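Local atomic coordinates of autotransporter adhesin/invasin TibA (Escherichia coli, PDB entry 4Q1Q), a protein that mediates adhesion to and invasion of human intestinal epithelial cells, drives bacterial aggregation through intercellular self-association and enhances biofilm formation. Residues A[147-161]-A[166-180]. Sequence-based numbering, arbitrary orientation.
Sequences IVKATSVNSGGRQYV and SATDTVLNNTGRQFV. With 289 (D-glycero-alpha-D-manno-heptopyranose), chain Y; 289 (D-glycero-alpha-D-manno-heptopyranose), chain Z; 289 (D-glycero-alpha-D-manno-heptopyranose), chain R.
Gln159 and Gln178, paired in parallel register, are joined through their amides: Gln178 NE2 donates to Gln159 OE1 at 2.8 Å, the acceptor lying 21° out of the amide plane of Gln178. Both chains run extended, with CG of Gln159 anti to its backbone N (chi1 175°), which carries the buried amides inward. Gln159 NE2 passes the chain on to Gln140 OE1, making a polar row through the core. Asn154 and Asn173 repeat this pattern at the turns; their amide planes are nearly coplanar, and Asn173 ND2 meets Asn154 OD1 at 2.9 Å in the carbonyl plane.

Backbone bonds unite all three strand pairs, and the axes of 158-161 and 177-180 lie 4.8 Å apart, only 12° from parallel. Where the strands break, water 1 accepts a hydrogen bond from Thr151 N and donates one to Thr168 O.

Apolar pairs fill the interior: Val148 CG2 lies 3.6 Å from Ala167 CB, and Leu172 CD2 packs alongside Val153 CB. On the other face of strands 158-161 and 177-180, Phe179 CD2 sits 3.5 Å over one face of the Tyr160 ring, offset toward its rim. Next to this pair, Arg158 CD lies over the guanidinium of Arg177, whose NE is held by water 2.

At the type II turn Asn154-Gly157, Ser155 OG is covalently bonded to C1 of a heptose, and Gly156 N donates to Thr175 OG1 at 3.3 Å.

Such in-register stacking of successive coils is characteristic of the parallel beta-helix, which is right-handed in autotransporter passenger domains. Strands 128-130, 133-134 and 139-143 continue it beyond 147-161, with Phe141 stacked on Tyr160; strands 185-187, 190-191 and 196-200 follow 166-180, where Tyr198 meets Phe179.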
loop_
_atom_site.group_PDB
_atom_site.type_symbol
_atom_site.label_atom_id
_atom_site.label_comp_id
_atom_site.label_asym_id
_atom_site.label_seq_id
_atom_site.Cartn_x
_atom_site.Cartn_y
_atom_site.Cartn_z
ATOM N N ILE A 147 -2.014 5.795 -6.356
ATOM C CA ILE A 147 -1.298 6.506 -5.309
ATOM C C ILE A 147 -1.815 6.078 -3.951
ATOM O O ILE A 147 -3.030 6.030 -3.713
ATOM C CB ILE A 147 -1.450 8.033 -5.421
ATOM C CG1 ILE A 147 -1.002 8.480 -6.821
ATOM C CG2 ILE A 147 -0.640 8.717 -4.328
ATOM C CD1 ILE A 147 -1.022 9.977 -7.071
ATOM N N VAL A 148 -0.880 5.771 -3.057
ATOM C CA VAL A 148 -1.249 5.352 -1.708
ATOM C C VAL A 148 -0.545 6.242 -0.697
ATOM O O VAL A 148 0.609 6.627 -0.895
ATOM C CB VAL A 148 -0.938 3.869 -1.403
ATOM C CG1 VAL A 148 -1.704 2.964 -2.346
ATOM C CG2 VAL A 148 0.553 3.571 -1.505
ATOM N N LYS A 149 -1.274 6.605 0.353
ATOM C CA LYS A 149 -0.794 7.601 1.294
ATOM C C LYS A 149 -1.044 7.036 2.665
ATOM O O LYS A 149 -2.116 6.500 2.905
ATOM C CB LYS A 149 -1.480 8.954 1.099
ATOM C CG LYS A 149 -1.390 9.871 2.317
ATOM C CD LYS A 149 -2.103 11.197 2.109
ATOM C CE LYS A 149 -1.133 12.269 1.642
ATOM N NZ LYS A 149 -1.837 13.386 0.952
ATOM N N ALA A 150 -0.039 7.150 3.530
ATOM C CA ALA A 150 -0.135 6.752 4.929
ATOM C C ALA A 150 -0.487 5.284 5.082
ATOM O O ALA A 150 -1.203 4.924 6.009
ATOM C CB ALA A 150 -1.149 7.605 5.690
ATOM N N THR A 151 0.018 4.435 4.195
ATOM C CA THR A 151 -0.048 2.990 4.411
ATOM C C THR A 151 0.828 2.558 5.597
ATOM O O THR A 151 1.994 2.945 5.688
ATOM C CB THR A 151 0.439 2.223 3.165
ATOM O OG1 THR A 151 -0.151 2.758 1.967
ATOM C CG2 THR A 151 0.079 0.757 3.263
ATOM N N SER A 152 0.252 1.759 6.493
ATOM C CA SER A 152 0.964 1.044 7.543
ATOM C C SER A 152 1.218 -0.389 7.083
ATOM O O SER A 152 0.275 -1.166 6.919
ATOM C CB SER A 152 0.171 1.009 8.859
ATOM O OG SER A 152 0.051 2.310 9.420
ATOM N N VAL A 153 2.485 -0.696 6.822
ATOM C CA VAL A 153 2.858 -2.052 6.424
ATOM C C VAL A 153 3.346 -2.702 7.711
ATOM O O VAL A 153 4.449 -2.444 8.164
ATOM C CB VAL A 153 3.948 -2.137 5.337
ATOM C CG1 VAL A 153 4.175 -3.592 4.944
ATOM C CG2 VAL A 153 3.565 -1.379 4.074
ATOM N N ASN A 154 2.481 -3.513 8.303
ATOM C CA ASN A 154 2.723 -4.062 9.630
ATOM C C ASN A 154 3.379 -5.429 9.453
ATOM O O ASN A 154 3.557 -5.890 8.330
ATOM C CB ASN A 154 1.412 -4.119 10.428
ATOM C CG ASN A 154 0.792 -2.748 10.641
ATOM O OD1 ASN A 154 1.463 -1.787 11.022
ATOM N ND2 ASN A 154 -0.509 -2.642 10.398
ATOM N N SER A 155 3.766 -6.058 10.554
ATOM C CA SER A 155 4.418 -7.363 10.535
ATOM C C SER A 155 3.750 -8.379 9.604
ATOM O O SER A 155 2.526 -8.524 9.588
ATOM C CB SER A 155 4.472 -7.919 11.961
ATOM O OG SER A 155 5.364 -9.019 12.065
ATOM N N GLY A 156 4.562 -9.054 8.795
ATOM C CA GLY A 156 4.072 -9.972 7.770
ATOM C C GLY A 156 3.539 -9.322 6.509
ATOM O O GLY A 156 3.170 -10.006 5.549
ATOM N N GLY A 157 3.491 -7.993 6.508
ATOM C CA GLY A 157 2.817 -7.288 5.426
ATOM C C GLY A 157 3.708 -6.855 4.280
ATOM O O GLY A 157 4.870 -6.525 4.509
ATOM N N ARG A 158 3.141 -6.787 3.079
ATOM C CA ARG A 158 3.934 -6.402 1.912
ATOM C C ARG A 158 3.209 -5.430 1.004
ATOM O O ARG A 158 2.046 -5.624 0.636
ATOM C CB ARG A 158 4.339 -7.603 1.039
ATOM C CG ARG A 158 5.188 -8.616 1.792
ATOM C CD ARG A 158 5.395 -9.904 0.996
ATOM N NE ARG A 158 4.222 -10.770 1.006
ATOM C CZ ARG A 158 4.064 -11.854 0.248
ATOM N NH1 ARG A 158 5.015 -12.220 -0.603
ATOM N NH2 ARG A 158 2.952 -12.577 0.328
ATOM N N GLN A 159 3.969 -4.422 0.595
ATOM C CA GLN A 159 3.451 -3.435 -0.334
ATOM C C GLN A 159 4.281 -3.520 -1.614
ATOM O O GLN A 159 5.510 -3.526 -1.545
ATOM C CB GLN A 159 3.554 -2.044 0.297
ATOM C CG GLN A 159 3.149 -0.898 -0.607
ATOM C CD GLN A 159 3.434 0.455 0.003
ATOM O OE1 GLN A 159 4.594 0.841 0.164
ATOM N NE2 GLN A 159 2.372 1.169 0.366
ATOM N N TYR A 160 3.623 -3.579 -2.769
ATOM C CA TYR A 160 4.344 -3.589 -4.039
ATOM C C TYR A 160 4.086 -2.271 -4.736
ATOM O O TYR A 160 2.968 -2.045 -5.191
ATOM C CB TYR A 160 3.901 -4.741 -4.943
ATOM C CG TYR A 160 4.206 -6.086 -4.334
ATOM C CD1 TYR A 160 3.409 -6.592 -3.316
ATOM C CD2 TYR A 160 5.333 -6.806 -4.708
ATOM C CE1 TYR A 160 3.696 -7.802 -2.722
ATOM C CE2 TYR A 160 5.638 -8.009 -4.099
ATOM C CZ TYR A 160 4.806 -8.507 -3.124
ATOM O OH TYR A 160 5.094 -9.701 -2.520
ATOM N N VAL A 161 5.105 -1.422 -4.823
ATOM C CA VAL A 161 4.986 -0.209 -5.628
ATOM C C VAL A 161 5.583 -0.484 -7.009
ATOM O O VAL A 161 6.801 -0.552 -7.200
ATOM C CB VAL A 161 5.652 0.975 -4.925
ATOM C CG1 VAL A 161 5.356 2.279 -5.649
ATOM C CG2 VAL A 161 5.181 1.032 -3.479
ATOM N N SER A 166 2.793 5.010 -6.865
ATOM C CA SER A 166 3.408 5.944 -5.937
ATOM C C SER A 166 2.906 5.797 -4.510
ATOM O O SER A 166 1.706 5.736 -4.257
ATOM C CB SER A 166 3.205 7.377 -6.435
ATOM O OG SER A 166 4.079 8.248 -5.742
ATOM N N ALA A 167 3.848 5.803 -3.574
ATOM C CA ALA A 167 3.505 5.653 -2.165
ATOM C C ALA A 167 4.088 6.830 -1.429
ATOM O O ALA A 167 5.261 7.153 -1.631
ATOM C CB ALA A 167 4.080 4.377 -1.577
ATOM N N THR A 168 3.284 7.422 -0.553
ATOM C CA THR A 168 3.785 8.493 0.299
ATOM C C THR A 168 3.454 8.197 1.773
ATOM O O THR A 168 2.443 7.564 2.090
ATOM C CB THR A 168 3.304 9.879 -0.202
ATOM O OG1 THR A 168 3.980 10.903 0.540
ATOM C CG2 THR A 168 1.796 10.092 -0.030
ATOM N N ASP A 169 4.377 8.556 2.660
ATOM C CA ASP A 169 4.163 8.526 4.101
ATOM C C ASP A 169 3.885 7.102 4.527
ATOM O O ASP A 169 3.163 6.857 5.482
ATOM C CB ASP A 169 2.999 9.416 4.554
ATOM C CG ASP A 169 3.205 10.877 4.186
ATOM O OD1 ASP A 169 3.935 11.544 4.947
ATOM O OD2 ASP A 169 2.650 11.344 3.162
ATOM N N THR A 170 4.456 6.147 3.808
ATOM C CA THR A 170 4.368 4.762 4.230
ATOM C C THR A 170 5.155 4.603 5.530
ATOM O O THR A 170 6.225 5.206 5.705
ATOM C CB THR A 170 4.936 3.851 3.113
ATOM O OG1 THR A 170 4.316 4.153 1.853
ATOM C CG2 THR A 170 4.671 2.403 3.430
ATOM N N VAL A 171 4.635 3.753 6.410
ATOM C CA VAL A 171 5.323 3.335 7.623
ATOM C C VAL A 171 5.593 1.839 7.579
ATOM O O VAL A 171 4.688 1.076 7.251
ATOM C CB VAL A 171 4.483 3.633 8.878
ATOM C CG1 VAL A 171 5.303 3.369 10.126
ATOM C CG2 VAL A 171 4.034 5.088 8.897
ATOM N N LEU A 172 6.839 1.445 7.843
ATOM C CA LEU A 172 7.223 0.032 7.839
ATOM C C LEU A 172 7.633 -0.399 9.241
ATOM O O LEU A 172 8.601 0.118 9.795
ATOM C CB LEU A 172 8.401 -0.280 6.913
ATOM C CG LEU A 172 8.414 0.283 5.496
ATOM C CD1 LEU A 172 9.641 -0.159 4.708
ATOM C CD2 LEU A 172 7.118 -0.129 4.817
ATOM N N ASN A 173 6.867 -1.330 9.796
ATOM C CA ASN A 173 7.096 -1.894 11.123
ATOM C C ASN A 173 7.666 -3.305 10.988
ATOM O O ASN A 173 8.118 -3.669 9.900
ATOM C CB ASN A 173 5.783 -1.872 11.914
ATOM C CG ASN A 173 5.170 -0.488 11.980
ATOM O OD1 ASN A 173 5.830 0.465 12.391
ATOM N ND2 ASN A 173 3.924 -0.359 11.535
ATOM N N ASN A 174 7.604 -4.104 12.051
ATOM C CA ASN A 174 8.520 -5.223 12.286
ATOM C C ASN A 174 8.342 -6.404 11.333
ATOM O O ASN A 174 7.366 -7.137 11.429
ATOM C CB ASN A 174 8.408 -5.712 13.740
ATOM C CG ASN A 174 9.604 -6.537 14.188
ATOM O OD1 ASN A 174 10.593 -6.684 13.470
ATOM N ND2 ASN A 174 9.526 -7.074 15.401
ATOM N N THR A 175 9.320 -6.609 10.456
ATOM C CA THR A 175 9.276 -7.524 9.307
ATOM C C THR A 175 8.302 -7.092 8.199
ATOM O O THR A 175 7.946 -7.882 7.320
ATOM C CB THR A 175 8.965 -8.977 9.723
ATOM O OG1 THR A 175 7.576 -9.114 10.038
ATOM C CG2 THR A 175 9.822 -9.393 10.920
ATOM N N GLY A 176 7.816 -5.858 8.279
ATOM C CA GLY A 176 7.013 -5.244 7.217
ATOM C C GLY A 176 7.916 -4.933 6.038
ATOM O O GLY A 176 9.068 -4.575 6.250
ATOM N N ARG A 177 7.432 -5.087 4.808
ATOM C CA ARG A 177 8.309 -4.886 3.654
ATOM C C ARG A 177 7.631 -4.067 2.576
ATOM O O ARG A 177 6.465 -4.289 2.247
ATOM C CB ARG A 177 8.766 -6.224 3.048
ATOM C CG ARG A 177 9.744 -6.988 3.934
ATOM C CD ARG A 177 10.039 -8.361 3.340
ATOM N NE ARG A 177 8.932 -9.304 3.498
ATOM C CZ ARG A 177 8.830 -10.476 2.877
ATOM N NH1 ARG A 177 9.739 -10.865 1.999
ATOM N NH2 ARG A 177 7.794 -11.272 3.107
ATOM N N GLN A 178 8.442 -3.186 1.993
ATOM C CA GLN A 178 8.046 -2.355 0.877
ATOM C C GLN A 178 8.956 -2.692 -0.288
ATOM O O GLN A 178 10.171 -2.687 -0.097
ATOM C CB GLN A 178 8.196 -0.883 1.263
ATOM C CG GLN A 178 7.651 0.065 0.214
ATOM C CD GLN A 178 7.919 1.532 0.522
ATOM O OE1 GLN A 178 8.982 1.893 1.025
ATOM N NE2 GLN A 178 6.940 2.382 0.263
ATOM N N PHE A 179 8.368 -3.039 -1.431
ATOM C CA PHE A 179 9.124 -3.283 -2.653
ATOM C C PHE A 179 8.842 -2.230 -3.713
ATOM O O PHE A 179 7.734 -2.108 -4.234
ATOM C CB PHE A 179 8.817 -4.641 -3.280
ATOM C CG PHE A 179 8.971 -5.778 -2.323
ATOM C CD1 PHE A 179 10.217 -6.120 -1.848
ATOM C CD2 PHE A 179 7.866 -6.494 -1.893
ATOM C CE1 PHE A 179 10.360 -7.175 -0.975
ATOM C CE2 PHE A 179 8.010 -7.561 -1.034
ATOM C CZ PHE A 179 9.260 -7.895 -0.562
ATOM N N VAL A 180 9.881 -1.487 -4.065
ATOM C CA VAL A 180 9.694 -0.437 -5.047
ATOM C C VAL A 180 10.461 -0.887 -6.281
ATOM O O VAL A 180 11.683 -1.047 -6.249
ATOM C CB VAL A 180 10.156 0.932 -4.512
ATOM C CG1 VAL A 180 9.685 2.055 -5.423
ATOM C CG2 VAL A 180 9.678 1.133 -3.080
HETATM O O7 289 Y . 0.967 -9.982 13.333
HETATM C C7 289 Y . 1.486 -11.076 14.097
HETATM C C6 289 Y . 2.765 -10.561 14.746
HETATM O O6 289 Y . 3.002 -11.248 15.980
HETATM C C5 289 Y . 3.920 -10.681 13.753
HETATM O O5 289 Y . 4.876 -9.689 14.135
HETATM C C1 289 Y . 5.881 -9.573 13.130
HETATM C C2 289 Y . 6.739 -10.830 13.183
HETATM O O2 289 Y . 7.279 -11.012 14.497
HETATM C C3 289 Y . 5.831 -11.974 12.740
HETATM O O3 289 Y . 6.562 -13.203 12.758
HETATM C C4 289 Y . 4.595 -12.051 13.630
HETATM O O4 289 Y . 3.738 -13.028 13.028
HETATM O O7 289 Z . 10.120 -2.697 17.575
HETATM C C7 289 Z . 9.817 -4.064 17.268
HETATM C C6 289 Z . 10.977 -4.932 17.728
HETATM O O6 289 Z . 10.576 -6.295 17.562
HETATM C C5 289 Z . 12.235 -4.629 16.921
HETATM O O5 289 Z . 12.950 -3.577 17.578
HETATM C C1 289 Z . 14.084 -3.148 16.821
HETATM C C2 289 Z . 15.118 -4.264 16.693
HETATM O O2 289 Z . 15.674 -4.612 17.961
HETATM C C3 289 Z . 14.402 -5.427 16.011
HETATM O O3 289 Z . 15.245 -6.574 15.905
HETATM C C4 289 Z . 13.148 -5.841 16.765
HETATM O O4 289 Z . 12.597 -6.927 16.013
HETATM O O7 289 R . 3.736 12.235 -6.476
HETATM C C7 289 R . 4.305 10.927 -6.330
HETATM C C6 289 R . 5.471 10.689 -7.292
HETATM O O6 289 R . 5.654 11.826 -8.147
HETATM C C5 289 R . 6.792 10.310 -6.607
HETATM O O5 289 R . 7.781 10.045 -7.605
HETATM C C1 289 R . 8.848 9.278 -7.038
HETATM C C2 289 R . 9.716 10.170 -6.151
HETATM O O2 289 R . 10.448 11.156 -6.895
HETATM C C3 289 R . 8.780 10.762 -5.092
HETATM O O3 289 R . 9.524 11.762 -4.379
HETATM C C4 289 R . 7.465 11.309 -5.664
HETATM O O4 289 R . 6.599 11.612 -4.562
HETATM O O HOH W 1 1.772 4.808 1.837
HETATM O O HOH W 2 6.706 -8.731 5.083
#